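Local coordinates for protein phospholipase C-beta (PLC-beta) (Sepia officinalis, PDB 3QR0) that is a calcium-binding, multidomain member of the phospholipase C-beta family, combining PH, EF-hand-like, TIM-barrel and C2 domains in one chain, at residues A[660-665]-A[759-764]; A[149-154]-A[745-750]; A[571-576]-A[597-602]. All coordinates share one frame; numbering follows the deposited sequence.

Contact 1: residues A[660-665]-A[759-764]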
ATOM      1  N   GLN A 660       3.332  20.878   3.177  1.00 25.05           N
ATOM      2  CA  GLN A 660       4.092  21.039   4.407  1.00 25.65           C
ATOM      3  C   GLN A 660       5.164  19.966   4.527  1.00 25.74           C
ATOM      4  O   GLN A 660       4.917  18.799   4.224  1.00 24.91           O
ATOM      5  CB  GLN A 660       3.176  20.961   5.629  1.00 25.77           C
ATOM      6  CG  GLN A 660       2.074  22.024   5.662  1.00 26.53           C
ATOM      7  CD  GLN A 660       0.890  21.676   4.789  1.00 26.51           C
ATOM      8  OE1 GLN A 660       0.368  20.557   4.846  1.00 27.83           O
ATOM      9  NE2 GLN A 660       0.455  22.631   3.967  1.00 27.15           N
ATOM     10  N   PHE A 661       6.347  20.380   4.973  1.00 26.54           N
ATOM     11  CA  PHE A 661       7.420  19.468   5.358  1.00 27.14           C
ATOM     12  C   PHE A 661       7.779  18.475   4.268  1.00 27.08           C
ATOM     13  O   PHE A 661       7.902  17.283   4.524  1.00 26.31           O
ATOM     14  CB  PHE A 661       7.051  18.724   6.642  1.00 26.99           C
ATOM     15  CG  PHE A 661       6.733  19.626   7.788  1.00 28.29           C
ATOM     16  CD1 PHE A 661       7.723  20.407   8.361  1.00 30.94           C
ATOM     17  CD2 PHE A 661       5.447  19.693   8.300  1.00 29.88           C
ATOM     18  CE1 PHE A 661       7.435  21.245   9.427  1.00 31.51           C
ATOM     19  CE2 PHE A 661       5.156  20.520   9.366  1.00 30.81           C
ATOM     20  CZ  PHE A 661       6.150  21.300   9.928  1.00 30.96           C
ATOM     21  N   LEU A 662       7.938  18.974   3.049  1.00 27.98           N
ATOM     22  CA  LEU A 662       8.329  18.117   1.934  1.00 28.66           C
ATOM     23  C   LEU A 662       9.757  17.606   2.080  1.00 29.83           C
ATOM     24  O   LEU A 662      10.071  16.521   1.601  1.00 29.68           O
ATOM     25  CB  LEU A 662       8.185  18.851   0.603  1.00 28.52           C
ATOM     26  CG  LEU A 662       6.758  19.170   0.168  1.00 28.10           C
ATOM     27  CD1 LEU A 662       6.794  19.812  -1.210  1.00 27.59           C
ATOM     28  CD2 LEU A 662       5.874  17.917   0.166  1.00 26.05           C
ATOM     29  N   SER A 663      10.618  18.383   2.736  1.00 31.74           N
ATOM     30  CA  SER A 663      12.035  18.043   2.812  1.00 33.08           C
ATOM     31  C   SER A 663      12.765  18.727   3.964  1.00 34.55           C
ATOM     32  O   SER A 663      12.333  19.769   4.467  1.00 34.76           O
ATOM     33  CB  SER A 663      12.715  18.411   1.491  1.00 33.58           C
ATOM     34  OG  SER A 663      14.106  18.173   1.558  1.00 34.47           O
ATOM     35  N   ASP A 664      13.895  18.137   4.350  1.00 35.70           N
ATOM     36  CA  ASP A 664      14.770  18.715   5.376  1.00 37.18           C
ATOM     37  C   ASP A 664      15.746  19.757   4.802  1.00 38.18           C
ATOM     38  O   ASP A 664      16.530  20.353   5.547  1.00 39.07           O
ATOM     39  CB  ASP A 664      15.529  17.614   6.142  1.00 37.46           C
ATOM     40  CG  ASP A 664      16.152  16.565   5.226  1.00 38.50           C
ATOM     41  OD1 ASP A 664      16.519  16.896   4.079  1.00 40.98           O
ATOM     42  OD2 ASP A 664      16.271  15.398   5.662  1.00 41.06           O
ATOM     43  N   LYS A 665      15.693  19.969   3.487  1.00 38.34           N
ATOM     44  CA  LYS A 665      16.479  21.014   2.822  1.00 39.08           C
ATOM     45  C   LYS A 665      15.571  21.892   1.962  1.00 38.82           C
ATOM     46  O   LYS A 665      14.414  21.551   1.722  1.00 38.16           O
ATOM     47  CB  LYS A 665      17.607  20.404   1.977  1.00 39.46           C
ATOM     48  CG  LYS A 665      17.175  19.280   1.034  1.00 40.21           C
ATOM     49  CD  LYS A 665      18.341  18.771   0.189  1.00 42.42           C
ATOM     50  CE  LYS A 665      17.890  17.703  -0.810  1.00 43.08           C
ATOM     51  NZ  LYS A 665      18.856  17.545  -1.943  1.00 44.62           N
ATOM     52  N   GLY A 759       5.743  10.687   6.621  1.00 24.39           N
ATOM     53  CA  GLY A 759       5.678  11.341   7.927  1.00 24.74           C
ATOM     54  C   GLY A 759       4.916  12.652   7.821  1.00 24.69           C
ATOM     55  O   GLY A 759       3.757  12.678   7.396  1.00 24.78           O
ATOM     56  N   LEU A 760       5.576  13.746   8.186  1.00 25.15           N
ATOM     57  CA  LEU A 760       4.949  15.070   8.169  1.00 25.36           C
ATOM     58  C   LEU A 760       4.627  15.587   6.765  1.00 25.13           C
ATOM     59  O   LEU A 760       3.747  16.436   6.615  1.00 25.91           O
ATOM     60  CB  LEU A 760       5.843  16.084   8.892  1.00 26.18           C
ATOM     61  CG  LEU A 760       5.877  15.975  10.418  1.00 26.70           C
ATOM     62  CD1 LEU A 760       7.016  16.809  10.990  1.00 28.88           C
ATOM     63  CD2 LEU A 760       4.553  16.419  10.989  1.00 27.96           C
ATOM     64  N   ALA A 761       5.331  15.088   5.745  1.00 24.20           N
ATOM     65  CA  ALA A 761       5.144  15.572   4.374  1.00 23.90           C
ATOM     66  C   ALA A 761       3.690  15.426   3.953  1.00 23.26           C
ATOM     67  O   ALA A 761       3.144  14.320   3.962  1.00 22.73           O
ATOM     68  CB  ALA A 761       6.067  14.832   3.394  1.00 23.31           C
ATOM     69  N   SER A 762       3.067  16.550   3.603  1.00 23.17           N
ATOM     70  CA  SER A 762       1.644  16.593   3.288  1.00 23.04           C
ATOM     71  C   SER A 762       1.342  17.639   2.222  1.00 22.87           C
ATOM     72  O   SER A 762       2.057  18.627   2.093  1.00 22.51           O
ATOM     73  CB  SER A 762       0.824  16.939   4.534  1.00 23.25           C
ATOM     74  OG  SER A 762       1.131  16.084   5.625  1.00 25.41           O
ATOM     75  N   VAL A 763       0.280  17.396   1.464  1.00 22.44           N
ATOM     76  CA  VAL A 763      -0.302  18.403   0.581  1.00 22.78           C
ATOM     77  C   VAL A 763      -1.630  18.830   1.195  1.00 22.81           C
ATOM     78  O   VAL A 763      -2.371  17.995   1.719  1.00 22.83           O
ATOM     79  CB  VAL A 763      -0.509  17.855  -0.848  1.00 22.61           C
ATOM     80  CG1 VAL A 763      -1.405  18.786  -1.676  1.00 23.56           C
ATOM     81  CG2 VAL A 763       0.838  17.676  -1.542  1.00 21.85           C
ATOM     82  N   PHE A 764      -1.911  20.128   1.154  1.00 23.14           N
ATOM     83  CA  PHE A 764      -3.211  20.658   1.543  1.00 22.97           C
ATOM     84  C   PHE A 764      -3.959  21.022   0.257  1.00 23.26           C
ATOM     85  O   PHE A 764      -3.421  21.735  -0.605  1.00 23.34           O
ATOM     86  CB  PHE A 764      -3.037  21.870   2.461  1.00 23.55           C
ATOM     87  CG  PHE A 764      -4.329  22.457   2.964  1.00 23.54           C
ATOM     88  CD1 PHE A 764      -5.161  21.726   3.807  1.00 22.70           C
ATOM     89  CD2 PHE A 764      -4.701  23.751   2.615  1.00 23.50           C
ATOM     90  CE1 PHE A 764      -6.352  22.268   4.282  1.00 23.31           C
ATOM     91  CE2 PHE A 764      -5.888  24.304   3.087  1.00 24.06           C
ATOM     92  CZ  PHE A 764      -6.719  23.560   3.918  1.00 23.22           C
TER

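Contact 2: residues A[149-154]-A[745-750]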
ATOM      1  N   LYS A 149      -2.748   8.185   9.707  1.00 24.52           N
ATOM      2  CA  LYS A 149      -3.038   9.341  10.546  1.00 25.15           C
ATOM      3  C   LYS A 149      -2.852  10.662   9.795  1.00 24.81           C
ATOM      4  O   LYS A 149      -2.057  10.762   8.853  1.00 24.56           O
ATOM      5  CB  LYS A 149      -2.234   9.315  11.854  1.00 25.44           C
ATOM      6  CG  LYS A 149      -0.742   9.438  11.716  1.00 26.83           C
ATOM      7  CD  LYS A 149      -0.067   9.068  13.038  1.00 27.90           C
ATOM      8  CE  LYS A 149       1.415   8.843  12.880  1.00 28.58           C
ATOM      9  NZ  LYS A 149       1.721   7.777  11.884  1.00 29.99           N
ATOM     10  N   ASN A 150      -3.618  11.665  10.216  1.00 24.61           N
ATOM     11  CA  ASN A 150      -3.606  12.977   9.584  1.00 24.69           C
ATOM     12  C   ASN A 150      -2.383  13.743  10.090  1.00 24.76           C
ATOM     13  O   ASN A 150      -1.634  13.232  10.924  1.00 24.49           O
ATOM     14  CB  ASN A 150      -4.924  13.717   9.891  1.00 24.83           C
ATOM     15  CG  ASN A 150      -5.249  14.811   8.877  1.00 25.61           C
ATOM     16  OD1 ASN A 150      -4.459  15.095   7.977  1.00 26.00           O
ATOM     17  ND2 ASN A 150      -6.416  15.438   9.030  1.00 25.48           N
ATOM     18  N   GLN A 151      -2.179  14.959   9.594  1.00 25.05           N
ATOM     19  CA  GLN A 151      -0.972  15.722   9.916  1.00 25.39           C
ATOM     20  C   GLN A 151      -0.782  16.022  11.408  1.00 25.43           C
ATOM     21  O   GLN A 151       0.357  16.004  11.887  1.00 25.36           O
ATOM     22  CB  GLN A 151      -0.922  17.023   9.117  1.00 26.11           C
ATOM     23  CG  GLN A 151       0.460  17.651   9.080  1.00 27.83           C
ATOM     24  CD  GLN A 151       0.494  18.918   8.258  1.00 30.55           C
ATOM     25  OE1 GLN A 151       0.751  20.007   8.782  1.00 34.19           O
ATOM     26  NE2 GLN A 151       0.224  18.790   6.962  1.00 30.03           N
ATOM     27  N   LEU A 152      -1.867  16.293  12.138  1.00 25.18           N
ATOM     28  CA  LEU A 152      -1.774  16.510  13.594  1.00 25.37           C
ATOM     29  C   LEU A 152      -1.240  15.265  14.307  1.00 25.20           C
ATOM     30  O   LEU A 152      -0.456  15.370  15.249  1.00 25.48           O
ATOM     31  CB  LEU A 152      -3.126  16.906  14.197  1.00 25.48           C
ATOM     32  CG  LEU A 152      -3.105  17.336  15.670  1.00 26.25           C
ATOM     33  CD1 LEU A 152      -2.365  18.661  15.840  1.00 26.54           C
ATOM     34  CD2 LEU A 152      -4.527  17.447  16.224  1.00 25.78           C
ATOM     35  N   GLY A 153      -1.675  14.090  13.859  1.00 24.65           N
ATOM     36  CA  GLY A 153      -1.129  12.829  14.353  1.00 24.37           C
ATOM     37  C   GLY A 153       0.359  12.679  14.082  1.00 24.22           C
ATOM     38  O   GLY A 153       1.094  12.136  14.915  1.00 24.25           O
ATOM     39  N   GLU A 154       0.812  13.150  12.921  1.00 24.11           N
ATOM     40  CA  GLU A 154       2.239  13.123  12.597  1.00 24.40           C
ATOM     41  C   GLU A 154       3.022  14.136  13.422  1.00 24.47           C
ATOM     42  O   GLU A 154       4.195  13.917  13.728  1.00 24.24           O
ATOM     43  CB  GLU A 154       2.482  13.361  11.105  1.00 24.65           C
ATOM     44  CG  GLU A 154       2.084  12.188  10.215  1.00 26.17           C
ATOM     45  CD  GLU A 154       2.987  10.957  10.376  1.00 29.09           C
ATOM     46  OE1 GLU A 154       4.048  11.034  11.038  1.00 31.31           O
ATOM     47  OE2 GLU A 154       2.617   9.894   9.838  1.00 31.82           O
ATOM     48  N   TYR A 745     -11.849  20.670   2.164  1.00 23.85           N
ATOM     49  CA  TYR A 745     -10.477  20.985   2.527  1.00 23.63           C
ATOM     50  C   TYR A 745      -9.858  19.805   3.261  1.00 23.30           C
ATOM     51  O   TYR A 745     -10.359  19.378   4.305  1.00 23.16           O
ATOM     52  CB  TYR A 745     -10.410  22.242   3.393  1.00 24.30           C
ATOM     53  CG  TYR A 745     -10.742  23.510   2.644  1.00 24.92           C
ATOM     54  CD1 TYR A 745     -11.911  24.218   2.914  1.00 25.21           C
ATOM     55  CD2 TYR A 745      -9.888  24.002   1.656  1.00 24.75           C
ATOM     56  CE1 TYR A 745     -12.220  25.381   2.224  1.00 26.79           C
ATOM     57  CE2 TYR A 745     -10.192  25.170   0.959  1.00 25.78           C
ATOM     58  CZ  TYR A 745     -11.358  25.848   1.248  1.00 26.05           C
ATOM     59  OH  TYR A 745     -11.665  26.997   0.577  1.00 26.95           O
ATOM     60  N   ARG A 746      -8.777  19.272   2.703  1.00 22.71           N
ATOM     61  CA  ARG A 746      -8.135  18.089   3.263  1.00 22.56           C
ATOM     62  C   ARG A 746      -6.630  18.240   3.291  1.00 22.55           C
ATOM     63  O   ARG A 746      -6.035  18.709   2.323  1.00 22.89           O
ATOM     64  CB  ARG A 746      -8.483  16.850   2.426  1.00 21.79           C
ATOM     65  CG  ARG A 746      -9.954  16.510   2.366  1.00 21.95           C
ATOM     66  CD  ARG A 746     -10.500  15.956   3.681  1.00 21.69           C
ATOM     67  NE  ARG A 746     -11.956  15.882   3.629  1.00 21.93           N
ATOM     68  CZ  ARG A 746     -12.739  15.365   4.570  1.00 22.51           C
ATOM     69  NH1 ARG A 746     -12.222  14.838   5.673  1.00 22.12           N
ATOM     70  NH2 ARG A 746     -14.056  15.370   4.397  1.00 22.90           N
ATOM     71  N   HIS A 747      -6.013  17.846   4.403  1.00 22.94           N
ATOM     72  CA  HIS A 747      -4.590  17.537   4.396  1.00 22.96           C
ATOM     73  C   HIS A 747      -4.419  16.130   3.857  1.00 22.62           C
ATOM     74  O   HIS A 747      -5.201  15.229   4.168  1.00 23.04           O
ATOM     75  CB  HIS A 747      -3.971  17.657   5.786  1.00 23.04           C
ATOM     76  CG  HIS A 747      -3.875  19.066   6.271  1.00 23.60           C
ATOM     77  ND1 HIS A 747      -4.914  19.699   6.918  1.00 23.52           N
ATOM     78  CD2 HIS A 747      -2.874  19.973   6.182  1.00 23.98           C
ATOM     79  CE1 HIS A 747      -4.553  20.934   7.217  1.00 24.86           C
ATOM     80  NE2 HIS A 747      -3.322  21.126   6.784  1.00 24.79           N
ATOM     81  N   VAL A 748      -3.384  15.950   3.047  1.00 22.79           N
ATOM     82  CA  VAL A 748      -3.126  14.695   2.364  1.00 21.94           C
ATOM     83  C   VAL A 748      -1.703  14.248   2.699  1.00 21.74           C
ATOM     84  O   VAL A 748      -0.765  14.591   1.981  1.00 21.12           O
ATOM     85  CB  VAL A 748      -3.280  14.875   0.832  1.00 22.07           C
ATOM     86  CG1 VAL A 748      -3.154  13.536   0.113  1.00 21.19           C
ATOM     87  CG2 VAL A 748      -4.611  15.533   0.503  1.00 22.98           C
ATOM     88  N   PRO A 749      -1.530  13.516   3.821  1.00 21.55           N
ATOM     89  CA  PRO A 749      -0.202  12.983   4.125  1.00 21.41           C
ATOM     90  C   PRO A 749       0.326  12.139   2.975  1.00 20.83           C
ATOM     91  O   PRO A 749      -0.393  11.290   2.437  1.00 20.58           O
ATOM     92  CB  PRO A 749      -0.438  12.135   5.380  1.00 21.36           C
ATOM     93  CG  PRO A 749      -1.634  12.772   6.030  1.00 21.63           C
ATOM     94  CD  PRO A 749      -2.499  13.227   4.895  1.00 21.68           C
ATOM     95  N   LEU A 750       1.567  12.394   2.586  1.00 20.86           N
ATOM     96  CA  LEU A 750       2.161  11.724   1.437  1.00 20.62           C
ATOM     97  C   LEU A 750       2.780  10.372   1.788  1.00 20.23           C
ATOM     98  O   LEU A 750       3.224  10.140   2.916  1.00 20.39           O
ATOM     99  CB  LEU A 750       3.215  12.624   0.800  1.00 21.15           C
ATOM    100  CG  LEU A 750       2.691  13.935   0.225  1.00 22.17           C
ATOM    101  CD1 LEU A 750       3.861  14.812  -0.245  1.00 23.30           C
ATOM    102  CD2 LEU A 750       1.721  13.670  -0.924  1.00 22.72           C
TER
HETATM  103  O   HOH W   1      -7.379  16.045   6.130  1.00 24.07           O

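Contact 3: residues A[571-576]-A[597-602]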
ATOM      1  N   ILE A 571      -3.433 -12.043 -15.591  1.00 19.48           N
ATOM      2  CA  ILE A 571      -2.702 -11.321 -16.630  1.00 19.35           C
ATOM      3  C   ILE A 571      -1.262 -11.192 -16.165  1.00 19.28           C
ATOM      4  O   ILE A 571      -1.019 -11.027 -14.971  1.00 19.32           O
ATOM      5  CB  ILE A 571      -3.275  -9.903 -16.842  1.00 19.23           C
ATOM      6  CG1 ILE A 571      -4.805  -9.937 -16.946  1.00 19.23           C
ATOM      7  CG2 ILE A 571      -2.635  -9.239 -18.071  1.00 19.45           C
ATOM      8  CD1 ILE A 571      -5.337 -10.453 -18.267  1.00 18.35           C
ATOM      9  N   TYR A 572      -0.302 -11.283 -17.083  1.00 19.52           N
ATOM     10  CA  TYR A 572       1.095 -11.037 -16.721  1.00 19.54           C
ATOM     11  C   TYR A 572       1.859 -10.331 -17.842  1.00 20.19           C
ATOM     12  O   TYR A 572       1.489 -10.446 -19.016  1.00 19.99           O
ATOM     13  CB  TYR A 572       1.788 -12.338 -16.287  1.00 19.73           C
ATOM     14  CG  TYR A 572       1.851 -13.398 -17.348  1.00 20.16           C
ATOM     15  CD1 TYR A 572       2.956 -13.498 -18.183  1.00 21.39           C
ATOM     16  CD2 TYR A 572       0.811 -14.315 -17.515  1.00 20.82           C
ATOM     17  CE1 TYR A 572       3.029 -14.467 -19.162  1.00 21.52           C
ATOM     18  CE2 TYR A 572       0.876 -15.299 -18.498  1.00 20.77           C
ATOM     19  CZ  TYR A 572       1.989 -15.367 -19.319  1.00 21.72           C
ATOM     20  OH  TYR A 572       2.088 -16.329 -20.302  1.00 22.12           O
ATOM     21  N   PRO A 573       2.920  -9.581 -17.482  1.00 20.40           N
ATOM     22  CA  PRO A 573       3.609  -8.771 -18.484  1.00 21.10           C
ATOM     23  C   PRO A 573       4.333  -9.586 -19.556  1.00 21.91           C
ATOM     24  O   PRO A 573       4.839 -10.671 -19.285  1.00 21.57           O
ATOM     25  CB  PRO A 573       4.609  -7.937 -17.661  1.00 20.98           C
ATOM     26  CG  PRO A 573       4.711  -8.611 -16.345  1.00 20.78           C
ATOM     27  CD  PRO A 573       3.409  -9.314 -16.120  1.00 20.07           C
ATOM     28  N   LYS A 574       4.353  -9.051 -20.771  1.00 22.93           N
ATOM     29  CA  LYS A 574       5.065  -9.665 -21.892  1.00 23.95           C
ATOM     30  C   LYS A 574       6.580  -9.711 -21.671  1.00 24.28           C
ATOM     31  O   LYS A 574       7.141  -8.909 -20.920  1.00 23.78           O
ATOM     32  CB  LYS A 574       4.757  -8.914 -23.195  1.00 24.64           C
ATOM     33  CG  LYS A 574       5.177  -7.444 -23.201  1.00 25.21           C
ATOM     34  CD  LYS A 574       4.688  -6.708 -24.451  1.00 26.80           C
ATOM     35  CE  LYS A 574       4.802  -5.201 -24.269  1.00 26.91           C
ATOM     36  NZ  LYS A 574       4.385  -4.443 -25.483  1.00 28.29           N
ATOM     37  N   GLY A 575       7.231 -10.641 -22.359  1.00 25.10           N
ATOM     38  CA  GLY A 575       8.662 -10.870 -22.216  1.00 25.90           C
ATOM     39  C   GLY A 575       9.578  -9.723 -22.622  1.00 26.39           C
ATOM     40  O   GLY A 575      10.733  -9.675 -22.180  1.00 26.94           O
ATOM     41  N   THR A 576       9.086  -8.806 -23.455  1.00 26.61           N
ATOM     42  CA  THR A 576       9.892  -7.662 -23.901  1.00 27.11           C
ATOM     43  C   THR A 576      10.140  -6.629 -22.800  1.00 26.54           C
ATOM     44  O   THR A 576      11.038  -5.793 -22.934  1.00 26.92           O
ATOM     45  CB  THR A 576       9.260  -6.934 -25.118  1.00 27.67           C
ATOM     46  OG1 THR A 576       7.886  -6.634 -24.841  1.00 28.59           O
ATOM     47  CG2 THR A 576       9.352  -7.789 -26.367  1.00 28.34           C
ATOM     48  N   ALA A 597      -1.255  -9.424 -12.509  1.00 19.36           N
ATOM     49  CA  ALA A 597       0.087  -9.606 -11.936  1.00 19.55           C
ATOM     50  C   ALA A 597       1.090  -8.512 -12.313  1.00 19.53           C
ATOM     51  O   ALA A 597       1.243  -8.150 -13.484  1.00 19.92           O
ATOM     52  CB  ALA A 597       0.644 -10.970 -12.318  1.00 19.57           C
ATOM     53  N   LEU A 598       1.781  -7.997 -11.303  1.00 19.59           N
ATOM     54  CA  LEU A 598       2.731  -6.914 -11.490  1.00 19.62           C
ATOM     55  C   LEU A 598       4.093  -7.299 -10.939  1.00 19.82           C
ATOM     56  O   LEU A 598       4.204  -8.131 -10.037  1.00 19.91           O
ATOM     57  CB  LEU A 598       2.224  -5.647 -10.798  1.00 19.71           C
ATOM     58  CG  LEU A 598       0.844  -5.157 -11.253  1.00 20.54           C
ATOM     59  CD1 LEU A 598       0.308  -4.096 -10.306  1.00 22.37           C
ATOM     60  CD2 LEU A 598       0.921  -4.633 -12.682  1.00 21.19           C
ATOM     61  N   ASN A 599       5.130  -6.679 -11.482  1.00 19.84           N
ATOM     62  CA  ASN A 599       6.471  -6.824 -10.949  1.00 19.86           C
ATOM     63  C   ASN A 599       6.635  -5.930  -9.723  1.00 19.45           C
ATOM     64  O   ASN A 599       6.785  -4.718  -9.854  1.00 19.40           O
ATOM     65  CB  ASN A 599       7.501  -6.478 -12.023  1.00 20.10           C
ATOM     66  CG  ASN A 599       7.473  -7.454 -13.180  1.00 20.71           C
ATOM     67  OD1 ASN A 599       7.513  -8.666 -12.982  1.00 20.45           O
ATOM     68  ND2 ASN A 599       7.403  -6.932 -14.393  1.00 20.63           N
ATOM     69  N   PHE A 600       6.622  -6.543  -8.540  1.00 19.42           N
ATOM     70  CA  PHE A 600       6.652  -5.809  -7.270  1.00 19.67           C
ATOM     71  C   PHE A 600       7.963  -5.075  -7.011  1.00 20.00           C
ATOM     72  O   PHE A 600       7.994  -4.154  -6.195  1.00 20.41           O
ATOM     73  CB  PHE A 600       6.314  -6.734  -6.087  1.00 19.61           C
ATOM     74  CG  PHE A 600       4.848  -6.787  -5.768  1.00 19.53           C
ATOM     75  CD1 PHE A 600       3.927  -7.128  -6.744  1.00 19.65           C
ATOM     76  CD2 PHE A 600       4.386  -6.479  -4.499  1.00 19.57           C
ATOM     77  CE1 PHE A 600       2.576  -7.163  -6.461  1.00 20.12           C
ATOM     78  CE2 PHE A 600       3.035  -6.523  -4.206  1.00 19.37           C
ATOM     79  CZ  PHE A 600       2.129  -6.855  -5.183  1.00 20.00           C
ATOM     80  N   GLN A 601       9.028  -5.468  -7.710  1.00 20.15           N
ATOM     81  CA  GLN A 601      10.338  -4.840  -7.542  1.00 20.77           C
ATOM     82  C   GLN A 601      10.489  -3.542  -8.330  1.00 21.29           C
ATOM     83  O   GLN A 601      11.460  -2.817  -8.135  1.00 21.58           O
ATOM     84  CB  GLN A 601      11.462  -5.807  -7.944  1.00 20.95           C
ATOM     85  CG  GLN A 601      11.590  -6.078  -9.443  1.00 20.63           C
ATOM     86  CD  GLN A 601      10.741  -7.238  -9.930  1.00 19.98           C
ATOM     87  OE1 GLN A 601       9.612  -7.458  -9.463  1.00 20.11           O
ATOM     88  NE2 GLN A 601      11.279  -7.988 -10.880  1.00 19.48           N
ATOM     89  N   CYS A 602       9.553  -3.263  -9.234  1.00 21.60           N
ATOM     90  CA  CYS A 602       9.617  -2.057 -10.052  1.00 22.36           C
ATOM     91  C   CYS A 602       8.593  -1.053  -9.549  1.00 22.15           C
ATOM     92  O   CYS A 602       7.401  -1.218  -9.774  1.00 21.76           O
ATOM     93  CB  CYS A 602       9.356  -2.387 -11.516  1.00 22.61           C
ATOM     94  SG  CYS A 602       9.465  -0.965 -12.633  1.00 25.64           S
TER

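Contact 1: residues A[660-665]-A[759-764]
The backbones run antiparallel where strand 650-660 ends beside strand 761-771 in the C2 beta sandwich, and Gln660 and Ser762 form a hydrogen-bonded pair there. Gln660 N donates to Ser762 O at 2.8 Å, and Ser762 N returns the bond to Gln660 O at 3.0 Å, each donor lying in the plane of the carbonyl it meets. Gln660 O has a second visitor, the CA-H of Ala761, whose CA is 3.2 Å from it. At Phe661 the chain takes a left-handed helical conformation and leaves the strand geometry.

Just past the paired residues, Phe661 and Leu760 lie side by side and point the same way. Their CB atoms touch, and Leu760 CD1 settles over the middle of the Phe661 ring, 4.3 Å from its centroid and 11° off the normal, a CH-pi contact over the face. Leu760 also packs on Trp155 and Leu158 of helix 151-165, so it links this corner of the C2 domain to that helix, while Phe661 packs on Leu226.

In Gln660 the bend at chi2 (80°) lays the amide over the side chains of Ser762 and Phe764. OE1 comes to 3.7 Å from Ser762 CB, though its hydrogen bond is to Gln151 NE2; NE2 lies 3.9 Å from Phe764 CB, with the amide turned 67° from the Phe764 ring. The hydroxyl of Ser762 is engaged within its own segment: OG donates to Leu760 O at 2.8 Å, approaching from above the carbonyl plane.

Contact 2: residues A[149-154]-A[745-750]
The N-terminal end of helix 151-165, in the EF-hand region, rests here against strand 746-751, an outermost strand of a C2 sheet. The strand presents His747 and Pro749 to the helix start, while Val748 between them points away. Direct contact between the two segments is by van der Waals packing.

Asn150, at the N-cap position, holds CG anti to its backbone N (chi1 -157°). OD1 thereby lies 3.4 Å from His747 CB, while it also accepts from Gln151 N at 2.8 Å, the donor standing above the carbonyl plane. Gln151 is extended beyond CG and reaches across to the strand, crossing His747 obliquely, until NE2 is 3.4 Å from His747 CD2. The amide and imidazole planes are 77° apart, so they do not lie parallel. Gln151 NE2 is hydrogen-bonded to Gln660 OE1, and OE1 to Tyr222 OH. His747 ND1 is bonded to Leu306 O, which anchors the imidazole to the EF-hand side.

Further along the strand, the Pro749 ring brings CG to 3.5 Å from Lys149 O and packs over the backbone of Asn150. A water 3.0 Å from His747 O, to which it can donate, also accepts weakly from Asn150 ND2. Across the helix start, Lys149 NZ, just before the N-cap, forms a salt bridge with Glu154 OE2 at 3.1 Å, from above the carboxylate plane; Ser146 O is a further partner. The arrangement is an EF-hand-region helix packed by its N-terminal end on one face of a C2 sheet, at its outer strand.

Contact 3: residues A[571-576]-A[597-602]
Pro573 and Asn599 cross obliquely in this contact, the prolyl ring lying between its own strand end and the asparagine amide. Pro573 CG comes to 3.7 Å from Asn599 ND2, while CD of the same ring sits 3.6 Å from Ala597 O. Asn599 keeps CG anti to its carbonyl carbon (chi1 -65°), which brings the amide over to the proline. Its strongest polar partner is His338, whose ND1 is hydrogen-bonded to Asn599 OD1; ND2 makes weak bonds to the carbonyls of Ser580 and Ser581, consistent with a fixed amide rotation. Pro573 in turn packs on His338.

Two residues before Asn599, Ala597 points toward strand 569-572. Its N-H donates to Ile571 O at 2.9 Å, from 26° above the carbonyl plane, and its CB is only 3.1 Å from that same oxygen, a tight fit. Ala597 CB also touches Tyr572 CB at 4.4 Å. The Tyr572 ring itself swings away from Ala597, with CG between the backbone N and the carbonyl carbon (chi1 62°), and its hydroxyl is hydrogen-bonded to a glycerol; the nearest atom of the Tyr572 side chain lies about 6 Å from the calcium ion.

Beyond Asn599 a type I turn, closed by Cys602 N and Asn599 O, carries the chain on to helix 605-613. Two neighbouring parallel strands spreading into loops at their C-terminal ends, close to a bound metal, are characteristic of the active-site end of a TIM barrel.

Contacts 1 and 2 are neighbours, centres 10 Å apart, on adjacent strands, 761-771 and 746-751, of one antiparallel C2 sheet. They are linked by a probable hydrogen bond between Val748 N and Val763 O, and by Gly759 packing on Glu154. Along the chain their segments alternate, 149-154, 660-665, 745-750, 759-764, and the helix start packs on strand 746-751, almost 600 residues later. Contact 3 lies in the TIM barrel, centres 32 Å from contact 1 and 33 Å from contact 2; its segments come between those of contact 2. Contact 1 pairs strands within the C2 fold, contact 2 sets the EF-hand region against it, and contact 3 lies at the barrel end near the calcium.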